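Local coordinates for aerobactin synthase IucC (Klebsiella pneumoniae, PDB 6CN7), which makes the siderophore aerobactin, probably by joining a second N-acetyl-N-hydroxylysine to the carboxyl group of N-citryl-N-acetyl-N-hydroxylysine at the expense of ATP, at residues Lys152-Arg157 with His223-Gln228; Ser232-Ala237 with Gln346-Val351; Arg450-Lys453 with Glu458-Ser461. The protein carries 5 engineered substitutions. All coordinates share one frame; numbering follows the deposited sequence.

Interaction 1 (Lys152-Arg157 with His223-Gln228)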
loop_
_atom_site.group_PDB
_atom_site.type_symbol
_atom_site.label_atom_id
_atom_site.label_comp_id
_atom_site.label_asym_id
_atom_site.label_seq_id
_atom_site.Cartn_x
_atom_site.Cartn_y
_atom_site.Cartn_z
ATOM N N LYS A 152 6.464 -8.579 -0.310
ATOM C CA LYS A 152 7.504 -9.076 0.587
ATOM C C LYS A 152 7.618 -8.224 1.845
ATOM O O LYS A 152 7.903 -8.750 2.928
ATOM C CB LYS A 152 8.844 -9.124 -0.145
ATOM C CG LYS A 152 9.979 -9.761 0.648
ATOM C CD LYS A 152 11.180 -10.061 -0.244
ATOM C CE LYS A 152 12.347 -10.627 0.551
ATOM N NZ LYS A 152 12.986 -9.599 1.419
ATOM N N GLU A 153 7.396 -6.913 1.730
ATOM C CA GLU A 153 7.518 -6.029 2.886
ATOM C C GLU A 153 6.428 -6.314 3.914
ATOM O O GLU A 153 6.708 -6.473 5.108
ATOM C CB GLU A 153 7.457 -4.570 2.431
ATOM C CG GLU A 153 7.742 -3.546 3.524
ATOM C CD GLU A 153 9.223 -3.404 3.819
ATOM O OE1 GLU A 153 10.020 -4.200 3.277
ATOM O OE2 GLU A 153 9.592 -2.489 4.588
ATOM N N ALA A 154 5.174 -6.375 3.465
ATOM C CA ALA A 154 4.061 -6.583 4.384
ATOM C C ALA A 154 4.098 -7.979 4.991
ATOM O O ALA A 154 3.780 -8.156 6.174
ATOM C CB ALA A 154 2.739 -6.345 3.660
ATOM N N LEU A 155 4.478 -8.983 4.198
ATOM C CA LEU A 155 4.620 -10.336 4.727
ATOM C C LEU A 155 5.624 -10.371 5.872
ATOM O O LEU A 155 5.345 -10.923 6.944
ATOM C CB LEU A 155 5.046 -11.290 3.611
ATOM C CG LEU A 155 4.027 -11.524 2.491
ATOM C CD1 LEU A 155 4.674 -12.204 1.289
ATOM C CD2 LEU A 155 2.857 -12.353 2.998
ATOM N N GLU A 156 6.802 -9.782 5.664
ATOM C CA GLU A 156 7.852 -9.860 6.675
ATOM C C GLU A 156 7.504 -9.055 7.920
ATOM O O GLU A 156 7.879 -9.448 9.031
ATOM C CB GLU A 156 9.180 -9.394 6.082
ATOM C CG GLU A 156 9.725 -10.367 5.046
ATOM C CD GLU A 156 11.053 -9.934 4.450
ATOM O OE1 GLU A 156 11.573 -8.870 4.851
ATOM O OE2 GLU A 156 11.577 -10.666 3.579
ATOM N N ARG A 157 6.777 -7.949 7.768
ATOM C CA ARG A 157 6.465 -7.108 8.919
ATOM C C ARG A 157 5.327 -7.658 9.767
ATOM O O ARG A 157 5.343 -7.488 10.991
ATOM C CB ARG A 157 6.115 -5.692 8.460
ATOM C CG ARG A 157 7.319 -4.858 8.097
ATOM C CD ARG A 157 6.939 -3.438 7.727
ATOM N NE ARG A 157 8.117 -2.652 7.372
ATOM C CZ ARG A 157 8.082 -1.422 6.875
ATOM N NH1 ARG A 157 6.921 -0.814 6.662
ATOM N NH2 ARG A 157 9.215 -0.796 6.587
ATOM N N HIS A 223 -4.653 -1.840 13.086
ATOM C CA HIS A 223 -3.490 -2.555 12.586
ATOM C C HIS A 223 -2.711 -1.642 11.641
ATOM O O HIS A 223 -3.316 -1.009 10.766
ATOM C CB HIS A 223 -3.932 -3.828 11.861
ATOM C CG HIS A 223 -2.821 -4.792 11.582
ATOM N ND1 HIS A 223 -1.832 -4.545 10.654
ATOM C CD2 HIS A 223 -2.557 -6.017 12.094
ATOM C CE1 HIS A 223 -1.001 -5.571 10.614
ATOM N NE2 HIS A 223 -1.419 -6.479 11.478
ATOM N N PRO A 224 -1.385 -1.535 11.781
ATOM C CA PRO A 224 -0.650 -0.585 10.925
ATOM C C PRO A 224 -0.834 -0.839 9.436
ATOM O O PRO A 224 -0.886 0.117 8.652
ATOM C CB PRO A 224 0.810 -0.768 11.367
ATOM C CG PRO A 224 0.848 -2.076 12.082
ATOM C CD PRO A 224 -0.494 -2.251 12.707
ATOM N N TRP A 225 -0.933 -2.102 9.018
ATOM C CA TRP A 225 -1.215 -2.386 7.614
ATOM C C TRP A 225 -2.581 -1.846 7.216
ATOM O O TRP A 225 -2.731 -1.239 6.149
ATOM C CB TRP A 225 -1.140 -3.889 7.345
ATOM C CG TRP A 225 -1.242 -4.222 5.884
ATOM C CD1 TRP A 225 -0.208 -4.412 5.012
ATOM C CD2 TRP A 225 -2.443 -4.391 5.123
ATOM N NE1 TRP A 225 -0.690 -4.690 3.758
ATOM C CE2 TRP A 225 -2.060 -4.683 3.798
ATOM C CE3 TRP A 225 -3.806 -4.323 5.431
ATOM C CZ2 TRP A 225 -2.992 -4.908 2.781
ATOM C CZ3 TRP A 225 -4.725 -4.547 4.423
ATOM C CH2 TRP A 225 -4.314 -4.837 3.115
ATOM N N GLN A 226 -3.589 -2.053 8.067
ATOM C CA GLN A 226 -4.919 -1.521 7.791
ATOM C C GLN A 226 -4.885 -0.005 7.656
ATOM O O GLN A 226 -5.503 0.558 6.744
ATOM C CB GLN A 226 -5.883 -1.945 8.900
ATOM C CG GLN A 226 -7.343 -1.584 8.651
ATOM C CD GLN A 226 -8.011 -2.483 7.632
ATOM O OE1 GLN A 226 -7.358 -3.294 6.976
ATOM N NE2 GLN A 226 -9.327 -2.349 7.499
ATOM N N TRP A 227 -4.172 0.678 8.555
ATOM C CA TRP A 227 -4.051 2.129 8.448
ATOM C C TRP A 227 -3.283 2.524 7.195
ATOM O O TRP A 227 -3.682 3.447 6.474
ATOM C CB TRP A 227 -3.354 2.701 9.681
ATOM C CG TRP A 227 -2.924 4.122 9.482
ATOM C CD1 TRP A 227 -1.651 4.575 9.284
ATOM C CD2 TRP A 227 -3.770 5.274 9.442
ATOM N NE1 TRP A 227 -1.653 5.941 9.129
ATOM C CE2 TRP A 227 -2.942 6.394 9.223
ATOM C CE3 TRP A 227 -5.148 5.468 9.573
ATOM C CZ2 TRP A 227 -3.448 7.688 9.133
ATOM C CZ3 TRP A 227 -5.649 6.753 9.484
ATOM C CH2 TRP A 227 -4.801 7.847 9.267
ATOM N N GLN A 228 -2.174 1.835 6.930
ATOM C CA GLN A 228 -1.303 2.192 5.818
ATOM C C GLN A 228 -2.026 2.059 4.483
ATOM O O GLN A 228 -1.998 2.975 3.652
ATOM C CB GLN A 228 -0.061 1.302 5.861
ATOM C CG GLN A 228 1.030 1.632 4.866
ATOM C CD GLN A 228 2.189 0.660 4.968
ATOM O OE1 GLN A 228 2.554 0.007 3.991
ATOM N NE2 GLN A 228 2.765 0.547 6.162
#

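Interaction 2 (Ser232-Ala237 with Gln346-Val351)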
loop_
_atom_site.group_PDB
_atom_site.type_symbol
_atom_site.label_atom_id
_atom_site.label_comp_id
_atom_site.label_asym_id
_atom_site.label_seq_id
_atom_site.Cartn_x
_atom_site.Cartn_y
_atom_site.Cartn_z
ATOM N N SER A 232 -6.096 5.153 5.908
ATOM C CA SER A 232 -5.492 6.435 5.560
ATOM C C SER A 232 -5.932 6.919 4.185
ATOM O O SER A 232 -5.815 8.114 3.892
ATOM C CB SER A 232 -3.968 6.333 5.604
ATOM O OG SER A 232 -3.485 5.505 4.558
ATOM N N LEU A 233 -6.428 6.020 3.337
ATOM C CA LEU A 233 -6.882 6.360 1.995
ATOM C C LEU A 233 -8.397 6.313 1.857
ATOM O O LEU A 233 -9.013 7.299 1.440
ATOM C CB LEU A 233 -6.235 5.402 0.981
ATOM C CG LEU A 233 -6.632 5.561 -0.488
ATOM C CD1 LEU A 233 -6.258 6.941 -1.002
ATOM C CD2 LEU A 233 -5.978 4.474 -1.331
ATOM N N ASP A 234 -9.018 5.185 2.212
ATOM C CA ASP A 234 -10.454 5.029 2.006
ATOM C C ASP A 234 -11.266 6.008 2.847
ATOM O O ASP A 234 -12.356 6.418 2.430
ATOM C CB ASP A 234 -10.870 3.591 2.317
ATOM C CG ASP A 234 -10.211 2.580 1.398
ATOM O OD1 ASP A 234 -9.524 3.000 0.444
ATOM O OD2 ASP A 234 -10.372 1.364 1.630
ATOM N N PHE A 235 -10.769 6.392 4.022
ATOM C CA PHE A 235 -11.466 7.326 4.897
ATOM C C PHE A 235 -10.740 8.665 4.985
ATOM O O PHE A 235 -10.825 9.364 5.999
ATOM C CB PHE A 235 -11.643 6.714 6.285
ATOM C CG PHE A 235 -12.378 5.405 6.273
ATOM C CD1 PHE A 235 -13.758 5.369 6.204
ATOM C CD2 PHE A 235 -11.688 4.210 6.324
ATOM C CE1 PHE A 235 -14.432 4.165 6.188
ATOM C CE2 PHE A 235 -12.359 3.003 6.310
ATOM C CZ PHE A 235 -13.734 2.982 6.242
ATOM N N ILE A 236 -10.025 9.036 3.920
ATOM C CA ILE A 236 -9.299 10.302 3.908
ATOM C C ILE A 236 -10.258 11.476 4.052
ATOM O O ILE A 236 -9.904 12.507 4.636
ATOM C CB ILE A 236 -8.453 10.413 2.623
ATOM C CG1 ILE A 236 -7.528 11.629 2.698
ATOM C CG2 ILE A 236 -9.351 10.489 1.388
ATOM C CD1 ILE A 236 -6.478 11.667 1.605
ATOM N N ALA A 237 -11.479 11.349 3.526
ATOM C CA ALA A 237 -12.459 12.421 3.672
ATOM C C ALA A 237 -12.794 12.650 5.141
ATOM O O ALA A 237 -12.834 13.793 5.612
ATOM C CB ALA A 237 -13.722 12.092 2.878
ATOM N N GLN A 346 -18.166 -0.446 9.414
ATOM C CA GLN A 346 -18.273 -1.520 10.396
ATOM C C GLN A 346 -17.206 -2.585 10.184
ATOM O O GLN A 346 -16.552 -3.017 11.141
ATOM C CB GLN A 346 -19.669 -2.142 10.334
ATOM C CG GLN A 346 -20.786 -1.176 10.686
ATOM C CD GLN A 346 -22.159 -1.794 10.533
ATOM O OE1 GLN A 346 -22.318 -2.839 9.901
ATOM N NE2 GLN A 346 -23.165 -1.150 11.116
ATOM N N GLU A 347 -17.021 -3.027 8.940
ATOM C CA GLU A 347 -16.062 -4.092 8.671
ATOM C C GLU A 347 -14.629 -3.602 8.840
ATOM O O GLU A 347 -13.769 -4.346 9.322
ATOM C CB GLU A 347 -16.272 -4.643 7.259
ATOM N N MET A 348 -14.358 -2.351 8.468
ATOM C CA MET A 348 -12.986 -1.871 8.363
ATOM C C MET A 348 -12.484 -1.175 9.621
ATOM O O MET A 348 -11.265 -1.098 9.817
ATOM C CB MET A 348 -12.862 -0.916 7.173
ATOM C CG MET A 348 -13.216 -1.554 5.841
ATOM S SD MET A 348 -13.107 -0.414 4.453
ATOM C CE MET A 348 -11.332 -0.196 4.335
ATOM N N LEU A 349 -13.374 -0.673 10.474
ATOM C CA LEU A 349 -12.981 0.043 11.683
ATOM C C LEU A 349 -13.639 -0.620 12.884
ATOM O O LEU A 349 -14.869 -0.635 12.990
ATOM C CB LEU A 349 -13.372 1.520 11.600
ATOM C CG LEU A 349 -12.584 2.358 10.592
ATOM C CD1 LEU A 349 -13.237 3.714 10.396
ATOM C CD2 LEU A 349 -11.149 2.528 11.054
ATOM N N GLY A 350 -12.822 -1.157 13.780
ATOM C CA GLY A 350 -13.333 -1.833 14.953
ATOM C C GLY A 350 -12.213 -2.535 15.688
ATOM O O GLY A 350 -11.062 -2.561 15.243
ATOM N N VAL A 351 -12.576 -3.111 16.831
ATOM C CA VAL A 351 -11.622 -3.825 17.673
ATOM C C VAL A 351 -12.368 -4.900 18.448
ATOM O O VAL A 351 -13.519 -4.708 18.850
ATOM C CB VAL A 351 -10.879 -2.868 18.631
ATOM C CG1 VAL A 351 -11.863 -2.168 19.562
ATOM C CG2 VAL A 351 -9.816 -3.621 19.427
#

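Interaction 3 (Arg450-Lys453 with Glu458-Ser461)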
loop_
_atom_site.group_PDB
_atom_site.type_symbol
_atom_site.label_atom_id
_atom_site.label_comp_id
_atom_site.label_asym_id
_atom_site.label_seq_id
_atom_site.Cartn_x
_atom_site.Cartn_y
_atom_site.Cartn_z
ATOM N N ARG A 450 -22.502 -22.887 14.229
ATOM C CA ARG A 450 -23.726 -23.269 13.537
ATOM C C ARG A 450 -24.616 -24.086 14.468
ATOM O O ARG A 450 -24.152 -24.679 15.446
ATOM C CB ARG A 450 -23.417 -24.073 12.261
ATOM C CG ARG A 450 -22.660 -23.285 11.192
ATOM C CD ARG A 450 -22.503 -24.097 9.913
ATOM N NE ARG A 450 -21.740 -23.391 8.886
ATOM C CZ ARG A 450 -22.256 -22.518 8.024
ATOM N NH1 ARG A 450 -23.549 -22.221 8.058
ATOM N NH2 ARG A 450 -21.473 -21.935 7.125
ATOM N N LEU A 451 -25.909 -24.117 14.148
ATOM C CA LEU A 451 -26.904 -24.807 14.957
ATOM C C LEU A 451 -27.679 -25.792 14.094
ATOM O O LEU A 451 -27.694 -25.698 12.865
ATOM C CB LEU A 451 -27.877 -23.820 15.608
ATOM C CG LEU A 451 -27.273 -22.734 16.496
ATOM C CD1 LEU A 451 -28.335 -21.715 16.862
ATOM C CD2 LEU A 451 -26.669 -23.353 17.739
ATOM N N VAL A 452 -28.334 -26.739 14.760
ATOM C CA VAL A 452 -29.122 -27.768 14.092
ATOM C C VAL A 452 -30.528 -27.240 13.854
ATOM O O VAL A 452 -31.103 -26.551 14.706
ATOM C CB VAL A 452 -29.144 -29.067 14.923
ATOM C CG1 VAL A 452 -29.924 -28.876 16.224
ATOM C CG2 VAL A 452 -29.721 -30.218 14.109
ATOM N N LYS A 453 -31.091 -27.567 12.688
ATOM C CA LYS A 453 -32.447 -27.131 12.374
ATOM C C LYS A 453 -33.458 -27.699 13.358
ATOM O O LYS A 453 -34.443 -27.030 13.692
ATOM C CB LYS A 453 -32.811 -27.536 10.944
ATOM N N GLU A 458 -32.571 -28.441 24.916
ATOM C CA GLU A 458 -31.338 -27.901 25.471
ATOM C C GLU A 458 -30.899 -26.616 24.781
ATOM O O GLU A 458 -29.959 -25.971 25.257
ATOM C CB GLU A 458 -30.223 -28.946 25.377
ATOM C CG GLU A 458 -30.533 -30.265 26.074
ATOM C CD GLU A 458 -31.266 -31.254 25.181
ATOM O OE1 GLU A 458 -31.760 -30.839 24.113
ATOM O OE2 GLU A 458 -31.344 -32.448 25.547
ATOM N N MET A 459 -31.549 -26.229 23.683
ATOM C CA MET A 459 -31.220 -25.003 22.970
ATOM C C MET A 459 -32.126 -23.833 23.333
ATOM O O MET A 459 -31.868 -22.712 22.882
ATOM C CB MET A 459 -31.299 -25.233 21.457
ATOM C CG MET A 459 -29.954 -25.352 20.788
ATOM S SD MET A 459 -30.093 -25.531 18.999
ATOM C CE MET A 459 -30.617 -23.879 18.567
ATOM N N ASP A 460 -33.177 -24.062 24.121
ATOM C CA ASP A 460 -34.088 -22.979 24.470
ATOM C C ASP A 460 -33.387 -21.866 25.241
ATOM O O ASP A 460 -33.859 -20.725 25.226
ATOM C CB ASP A 460 -35.261 -23.524 25.285
ATOM C CG ASP A 460 -36.178 -24.409 24.463
ATOM O OD1 ASP A 460 -35.953 -24.529 23.240
ATOM O OD2 ASP A 460 -37.124 -24.985 25.040
ATOM N N SER A 461 -32.274 -22.171 25.909
ATOM C CA SER A 461 -31.554 -21.177 26.695
ATOM C C SER A 461 -30.793 -20.177 25.835
ATOM O O SER A 461 -30.302 -19.176 26.369
ATOM C CB SER A 461 -30.578 -21.878 27.642
ATOM O OG SER A 461 -31.245 -22.831 28.452
#

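Interaction 1 (Lys152-Arg157 with His223-Gln228)
Arg157, which reaches across to Gln228, is held by a salt bridge from its NH2 to OE2 of Glu153, 2.6 Å long and one turn back on the same helix. The Glu153 carboxylate does not meet the guanidinium head-on: its CD stands 3.5 Å above the guanidinium plane, displaced toward the rim. The other carboxylate oxygen, OE1, accepts from Trp227 NE1 of the second subunit, so one acid ties together an arginine and the dimer interface. At the guanidinium edge, near its plane, Gln228 NE2 approaches Arg157 NH1 to 4.4 Å; both are donors, and they pass each other without bonding. The apolar part of the contact is a single touch: Ala154 CB rests 3.8 Å from both CD1 and NE1 of Trp225, meeting the pyrrole part of the indole at a slant. Trp225 sends its ring this way because CG lies beside its own carbonyl carbon (chi1 -172°). Its backbone N is capped in turn by His223, the N-cap residue, whose ND1 accepts at 3.1 Å with the donor nearly in the imidazole plane. Helix 152-158 thus flanks the first turn of helix 224-234: Tyr158 continues the contact onto Pro224 and Gln228, while Pro224 also touches Phe166 of strand 165-174 and Glu249 of strand 244-250, placing the helix against the large antiparallel sheet.

Interaction 2 (Ser232-Ala237 with Gln346-Val351)
Asp234 and Met348, whose CA atoms are the nearest pair across the two segments at 9.7 Å, each end a helix, and the residue after each, Phe235 and Leu349, leaves helical geometry and turns its side chain into the gap. The result combines a Met-aromatic contact with a CH-pi contact on one ring. Phe235 sits at a break between helices, closing 224-234 and serving as the N-cap position of 236-241, and its ring is met from two directions. Leu349 CD1 lies over the centre of one face, 4.2 Å from the ring centroid and only 7° off the normal. Met348 comes in obliquely: its SD is 4.9 Å from the centroid and slants at 68° to the normal, nearest to CZ at 3.9 Å. Leu349 is also where helix 344-348 gives way to strand 350-355, so the phenyl group joins a helix-helix break to a helix-strand junction. Tyr345 brings a second aromatic ring against Phe235, and Leu349 packs further on Ile231 and Leu220. The thioether runs extended as far as SD and then bends (chi3 71°). This last turn swings CE past Phe235 toward the acid, whose side chain runs at roughly a right angle to that of methionine; Met348 CE stops 3.3 Å from Asp234 OD2.

Interaction 3 (Arg450-Lys453 with Glu458-Ser461)
Met459 holds chi1 at -104°, away from any staggered position, then runs straight through chi2 and turns at chi3 (71°), which carries its CE methyl onto Leu451. The leucine contributes a more ordinary shape: with chi1 at -57°, CG is anti to the carbonyl carbon, and the branched end faces the incoming thioether. The two side chains cross obliquely. Contact is concentrated on one methyl group, for Met459 CE lies 3.6 Å from Leu451 CD1 and also meets CB of the same leucine at 4.0 Å. CG and CD2 of Leu451 are each 4.1 Å from that CE, so the methyl is pressed against the whole leucine side chain, not against one branch alone. Sulfur has a separate and looser neighbour in Val452, whose CG1 comes to 4.3 Å from Met459 SD even though the valine CB does not point across the contact. The contact lies within one short strand-to-loop connection: strand 449-452 is the middle member of a small mixed sheet, parallel to 472-473 and antiparallel to 419-421, and the chain leaving it returns through a short 3-10 turn that presents Met459 to the strand it has just quit. Backbone bonds from Leu451 to Ala471 and Leu473, and from Val452 to Gly418, fix the strand on its two sides. Polar groups of both segments are held by other residues: Met459 O accepts from Arg467, Val452 O from Arg472, and Glu458 forms a salt bridge with Arg529. Leu462 and Thr470 also pack on Leu451.

Interactions 1 and 2 belong together, whereas interaction 3 stands apart. The first two share helix 224-234, one using its beginning and the other its end, and their centres are about 15 Å apart. They are stitched by two probable hydrogen bonds, Trp227 O to Ser232 N at 3.0 Å along the helix and Gln226 NE2 to Met348 O at 3.3 Å, and both reach the second subunit. Interaction 3, in the FhuF-like range of the sequence, has its centre about 40 Å from that of interaction 1 and about 35 Å from that of interaction 2, with nearest atoms about 23 and 18 Å away, and it does not touch the second subunit.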